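Local coordinates for 6-phosphogluconate dehydratase (Shewanella oneidensis, PDB 2GP4), which catalyses the dehydration of 6-phosphogluconate to 2-keto-3-deoxy-6-phosphogluconate and is captured here as the apo form lacking its iron-sulfur cluster, at residues Lys557-Asp562 with Ala583-Thr588; Gly445-Ala450 with Leu573-Ser578. One frame throughout, in Å; residues are numbered along the deposited sequence.

Interaction 1: residues Lys557-Asp562 with Ala583-Thr588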
loop_
_atom_site.group_PDB
_atom_site.type_symbol
_atom_site.label_atom_id
_atom_site.label_comp_id
_atom_site.label_asym_id
_atom_site.label_seq_id
_atom_site.Cartn_x
_atom_site.Cartn_y
_atom_site.Cartn_z
ATOM N N LYS A 557 9.925 -25.427 10.632
ATOM C CA LYS A 557 10.020 -26.575 11.542
ATOM C C LYS A 557 8.675 -27.054 12.090
ATOM O O LYS A 557 8.586 -28.164 12.634
ATOM C CB LYS A 557 10.990 -26.281 12.690
ATOM C CG LYS A 557 12.458 -26.401 12.291
ATOM C CD LYS A 557 13.380 -26.229 13.481
ATOM C CE LYS A 557 14.837 -26.366 13.064
ATOM N NZ LYS A 557 15.742 -26.326 14.244
ATOM N N VAL A 558 7.640 -26.223 11.943
ATOM C CA VAL A 558 6.289 -26.560 12.405
ATOM C C VAL A 558 5.848 -27.905 11.817
ATOM O O VAL A 558 6.043 -28.164 10.630
ATOM C CB VAL A 558 5.260 -25.461 12.039
ATOM C CG1 VAL A 558 3.887 -25.785 12.626
ATOM C CG2 VAL A 558 5.717 -24.099 12.529
ATOM N N GLN A 559 5.278 -28.760 12.659
ATOM C CA GLN A 559 4.787 -30.066 12.230
ATOM C C GLN A 559 3.296 -30.150 12.502
ATOM O O GLN A 559 2.783 -29.424 13.349
ATOM C CB GLN A 559 5.529 -31.192 12.968
ATOM C CG GLN A 559 7.010 -31.302 12.614
ATOM C CD GLN A 559 7.757 -32.384 13.396
ATOM O OE1 GLN A 559 7.166 -33.161 14.156
ATOM N NE2 GLN A 559 9.073 -32.441 13.198
ATOM N N ASP A 560 2.598 -31.025 11.781
ATOM C CA ASP A 560 1.179 -31.258 12.031
ATOM C C ASP A 560 0.961 -31.635 13.493
ATOM O O ASP A 560 1.691 -32.460 14.052
ATOM C CB ASP A 560 0.637 -32.360 11.119
ATOM C CG ASP A 560 0.723 -31.998 9.648
ATOM O OD1 ASP A 560 0.005 -31.066 9.213
ATOM O OD2 ASP A 560 1.505 -32.656 8.923
ATOM N N GLY A 561 -0.031 -31.008 14.113
ATOM C CA GLY A 561 -0.383 -31.317 15.494
ATOM C C GLY A 561 0.103 -30.279 16.483
ATOM O O GLY A 561 -0.571 -30.015 17.479
ATOM N N ASP A 562 1.272 -29.693 16.215
ATOM C CA ASP A 562 1.840 -28.650 17.074
ATOM C C ASP A 562 0.792 -27.597 17.394
ATOM O O ASP A 562 0.037 -27.187 16.513
ATOM C CB ASP A 562 3.017 -27.957 16.388
ATOM C CG ASP A 562 4.185 -28.885 16.117
ATOM O OD1 ASP A 562 4.181 -30.038 16.600
ATOM O OD2 ASP A 562 5.118 -28.450 15.410
ATOM N N ALA A 583 15.242 -28.183 18.543
ATOM C CA ALA A 583 16.635 -28.495 18.213
ATOM C C ALA A 583 16.797 -29.895 17.608
ATOM O O ALA A 583 17.763 -30.158 16.882
ATOM C CB ALA A 583 17.522 -28.336 19.442
ATOM N N THR A 584 15.856 -30.786 17.911
ATOM C CA THR A 584 15.873 -32.149 17.376
ATOM C C THR A 584 15.336 -32.191 15.947
ATOM O O THR A 584 15.710 -33.064 15.159
ATOM C CB THR A 584 15.045 -33.125 18.247
ATOM O OG1 THR A 584 13.655 -32.785 18.170
ATOM C CG2 THR A 584 15.498 -33.087 19.706
ATOM N N ARG A 585 14.466 -31.234 15.622
ATOM C CA ARG A 585 13.756 -31.213 14.338
ATOM C C ARG A 585 14.601 -30.720 13.165
ATOM O O ARG A 585 15.365 -29.759 13.288
ATOM C CB ARG A 585 12.485 -30.365 14.442
ATOM C CG ARG A 585 11.400 -30.969 15.311
ATOM C CD ARG A 585 10.199 -30.051 15.408
ATOM N NE ARG A 585 9.185 -30.580 16.319
ATOM C CZ ARG A 585 7.931 -30.135 16.394
ATOM N NH1 ARG A 585 7.518 -29.147 15.611
ATOM N NH2 ARG A 585 7.087 -30.683 17.253
ATOM N N THR A 586 14.453 -31.394 12.029
ATOM C CA THR A 586 14.983 -30.908 10.765
ATOM C C THR A 586 13.815 -30.400 9.927
ATOM O O THR A 586 12.814 -31.099 9.755
ATOM C CB THR A 586 15.756 -32.011 9.999
ATOM O OG1 THR A 586 16.841 -32.481 10.808
ATOM C CG2 THR A 586 16.322 -31.483 8.682
ATOM N N ALA A 587 13.942 -29.176 9.428
ATOM C CA ALA A 587 12.938 -28.607 8.540
ATOM C C ALA A 587 12.844 -29.472 7.294
ATOM O O ALA A 587 13.870 -29.880 6.748
ATOM C CB ALA A 587 13.308 -27.173 8.170
ATOM N N THR A 588 11.622 -29.769 6.860
ATOM C CA THR A 588 11.422 -30.498 5.610
ATOM C C THR A 588 11.853 -29.643 4.417
ATOM O O THR A 588 11.733 -28.415 4.436
ATOM C CB THR A 588 9.960 -30.967 5.421
ATOM O OG1 THR A 588 9.069 -29.848 5.531
ATOM C CG2 THR A 588 9.591 -32.020 6.463
#

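Interaction 2: residues Gly445-Ala450 with Leu573-Ser578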
loop_
_atom_site.group_PDB
_atom_site.type_symbol
_atom_site.label_atom_id
_atom_site.label_comp_id
_atom_site.label_asym_id
_atom_site.label_seq_id
_atom_site.Cartn_x
_atom_site.Cartn_y
_atom_site.Cartn_z
ATOM N N GLY A 445 6.441 -13.220 18.492
ATOM C CA GLY A 445 6.672 -14.405 19.315
ATOM C C GLY A 445 7.866 -15.218 18.854
ATOM O O GLY A 445 8.699 -14.733 18.075
ATOM N N ASN A 446 7.945 -16.462 19.323
ATOM C CA ASN A 446 9.031 -17.363 18.927
ATOM C C ASN A 446 9.015 -17.674 17.422
ATOM O O ASN A 446 10.057 -17.991 16.839
ATOM C CB ASN A 446 9.028 -18.657 19.773
ATOM C CG ASN A 446 7.786 -19.530 19.533
ATOM O OD1 ASN A 446 6.744 -19.054 19.064
ATOM N ND2 ASN A 446 7.902 -20.819 19.862
ATOM N N LEU A 447 7.835 -17.571 16.808
ATOM C CA LEU A 447 7.683 -17.763 15.360
ATOM C C LEU A 447 8.226 -16.588 14.537
ATOM O O LEU A 447 8.541 -16.742 13.349
ATOM C CB LEU A 447 6.219 -18.030 14.997
ATOM C CG LEU A 447 5.683 -19.444 15.274
ATOM C CD1 LEU A 447 4.175 -19.455 15.379
ATOM C CD2 LEU A 447 6.140 -20.418 14.199
ATOM N N GLY A 448 8.326 -15.419 15.168
ATOM C CA GLY A 448 8.888 -14.234 14.522
ATOM C C GLY A 448 7.971 -13.026 14.561
ATOM O O GLY A 448 7.436 -12.672 15.610
ATOM N N ARG A 449 7.800 -12.386 13.409
ATOM C CA ARG A 449 6.974 -11.190 13.301
ATOM C C ARG A 449 6.041 -11.315 12.102
ATOM O O ARG A 449 6.459 -11.734 11.021
ATOM C CB ARG A 449 7.852 -9.938 13.169
ATOM C CG ARG A 449 8.759 -9.664 14.381
ATOM C CD ARG A 449 9.833 -8.590 14.096
ATOM N NE ARG A 449 9.243 -7.288 13.768
ATOM C CZ ARG A 449 8.839 -6.391 14.665
ATOM N NH1 ARG A 449 8.952 -6.640 15.967
ATOM N NH2 ARG A 449 8.311 -5.242 14.264
ATOM N N ALA A 450 4.774 -10.962 12.305
ATOM C CA ALA A 450 3.794 -10.927 11.222
ATOM C C ALA A 450 2.815 -9.772 11.428
ATOM O O ALA A 450 2.876 -9.064 12.426
ATOM C CB ALA A 450 3.053 -12.259 11.139
ATOM N N LEU A 573 2.117 -14.352 18.799
ATOM C CA LEU A 573 2.122 -15.444 17.838
ATOM C C LEU A 573 3.166 -16.470 18.293
ATOM O O LEU A 573 4.369 -16.245 18.147
ATOM C CB LEU A 573 2.447 -14.916 16.440
ATOM C CG LEU A 573 2.436 -15.885 15.260
ATOM C CD1 LEU A 573 1.015 -16.318 14.925
ATOM C CD2 LEU A 573 3.074 -15.215 14.076
ATOM N N SER A 574 2.699 -17.585 18.851
ATOM C CA SER A 574 3.586 -18.572 19.450
ATOM C C SER A 574 3.371 -19.987 18.934
ATOM O O SER A 574 2.237 -20.455 18.853
ATOM C CB SER A 574 3.430 -18.578 20.975
ATOM O OG SER A 574 3.736 -17.310 21.535
ATOM N N LEU A 575 4.471 -20.662 18.603
ATOM C CA LEU A 575 4.471 -22.104 18.414
ATOM C C LEU A 575 4.741 -22.753 19.772
ATOM O O LEU A 575 5.791 -22.539 20.382
ATOM C CB LEU A 575 5.525 -22.522 17.384
ATOM C CG LEU A 575 5.637 -24.006 17.001
ATOM C CD1 LEU A 575 4.366 -24.515 16.319
ATOM C CD2 LEU A 575 6.864 -24.257 16.126
ATOM N N LEU A 576 3.784 -23.544 20.244
ATOM C CA LEU A 576 3.820 -24.067 21.608
ATOM C C LEU A 576 4.607 -25.370 21.711
ATOM O O LEU A 576 4.081 -26.400 22.135
ATOM C CB LEU A 576 2.400 -24.226 22.159
ATOM C CG LEU A 576 1.666 -22.990 22.695
ATOM C CD1 LEU A 576 1.524 -21.901 21.669
ATOM C CD2 LEU A 576 0.294 -23.397 23.204
ATOM N N VAL A 577 5.870 -25.313 21.299
ATOM C CA VAL A 577 6.812 -26.409 21.484
ATOM C C VAL A 577 8.092 -25.824 22.066
ATOM O O VAL A 577 8.438 -24.675 21.779
ATOM C CB VAL A 577 7.119 -27.175 20.162
ATOM C CG1 VAL A 577 5.870 -27.824 19.601
ATOM C CG2 VAL A 577 7.707 -26.255 19.133
ATOM N N SER A 578 8.786 -26.608 22.888
ATOM C CA SER A 578 10.006 -26.149 23.553
ATOM C C SER A 578 11.138 -25.912 22.562
ATOM O O SER A 578 11.178 -26.532 21.493
ATOM C CB SER A 578 10.450 -27.166 24.607
ATOM O OG SER A 578 10.701 -28.429 24.016
HETATM O O HOH W 1 6.453 -17.125 21.441
#

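Interaction 1: residues Lys557-Asp562 with Ala583-Thr588
Two donors hold Asp-562 OD2 from opposite faces of its carboxylate: NH1 of Arg-585 and the backbone N of Gln-559. The arginine NH1 lies 2.5 Å from OD2, a short approach, while the Gln-559 N sits 2.8 Å from the same oxygen and comes in from well above the carboxylate plane. Arg-585 NH2 completes an end-on, two-nitrogen salt bridge by meeting Asp-562 OD1 at 3.0 Å. Both nitrogens arrive on the syn side, but the planes of the two groups are turned 23° apart, so the pairing is slightly twisted. The chain of Arg-585 runs extended from CG to NE (chi2 178°, chi3 -176°), which carries the guanidinium in between the two ends of 557-562, where NH1 meets Asp-562 and also makes a weak bond to Lys-557 O at 3.3 Å. The amide of Gln-559 lies stacked over one guanidinium face, its CD 3.6 Å above that plane and shifted toward the rim; its NE2 reaches back over the arginine CD at 3.4 Å. A flat, neutral amide suits this place because it lies nearly parallel to the guanidinium and leaves the N-H edge to Asp-562 and Lys-557 O. Near the backbone of Arg-585, the extended Lys-557 chain passes its CE by the carbonyl O, and its NZ bonds to Leu-582 O. Gly-561 fits the third position of the type II turn from Gln-559 to Asp-562, where its positive phi is easily adopted. Arg-585 NH2 has a second acid in Glu-581, so one guanidinium joins two carboxylates; this shared positive charge would probably favour the ionised form of the buried Asp-562.

Interaction 2: residues Gly445-Ala450 with Leu573-Ser578
The side-chain amide of Asn-446 behaves like the backbone of a neighbouring strand, pairing with both polar groups of Leu-575. Its OD1 accepts from Leu-575 N at 2.8 Å, the N-H lying in the carbonyl plane on a lone pair. Its ND2 gives a hydrogen to Leu-575 O, also at 2.8 Å and on a lone pair. With chi1 at 66°, CG stands between the backbone N and the carbonyl carbon, which swings the amide out to the strand. A leucine in its place would probably leave both the N-H and the C=O of Leu-575 without these mates. A water bridges the same two segments, accepting from Asn-446 N and donating to Ser-574 OG, which is also bonded to Glu-572. Gly-445 has to be small: its CA comes within 3.2 Å of Leu-573 O in a C-H...O contact, and a CB here would clash with that oxygen. Beneath the amide, Leu-447 crosses Leu-575 at about a right angle, its CG 3.7 Å from Leu-575 CB, while its CD1 packs on Leu-573 CG at 4.0 Å. Ala-450 adds a methyl group against Leu-573 CD2. Gly-448 N to Gly-445 O closes the type I turn and the reverse bond completes the pair: a two-residue beta hairpin, its tip fastened to strand 572-575, which pairs at Leu-573 with the hairpin's own first strand, consistent with a sheet closing on itself.

In the fold
The centres of interactions 1 and 2 lie about 13 Å apart, on the same side of the molecule and within the C-terminal family region. Their segments alternate along the chain: 445-450, 557-562, 573-578, then 583-588. Strand 572-575 leads through a short turn into helix 579-584, so the two contacts are coupled through the sequence as well as in space. Leu-575 and Val-577 pack against Val-558, Asp-562 and Arg-585, joining the apolar side of one contact to the salt bridge of the other. Strands 440-445 and 572-575 are outermost in the mixed sheet, yet Lys-444 and Leu-573 share backbone bonding, consistent with a sheet curled toward a barrel, with interaction 1 fastening loops beside that seam.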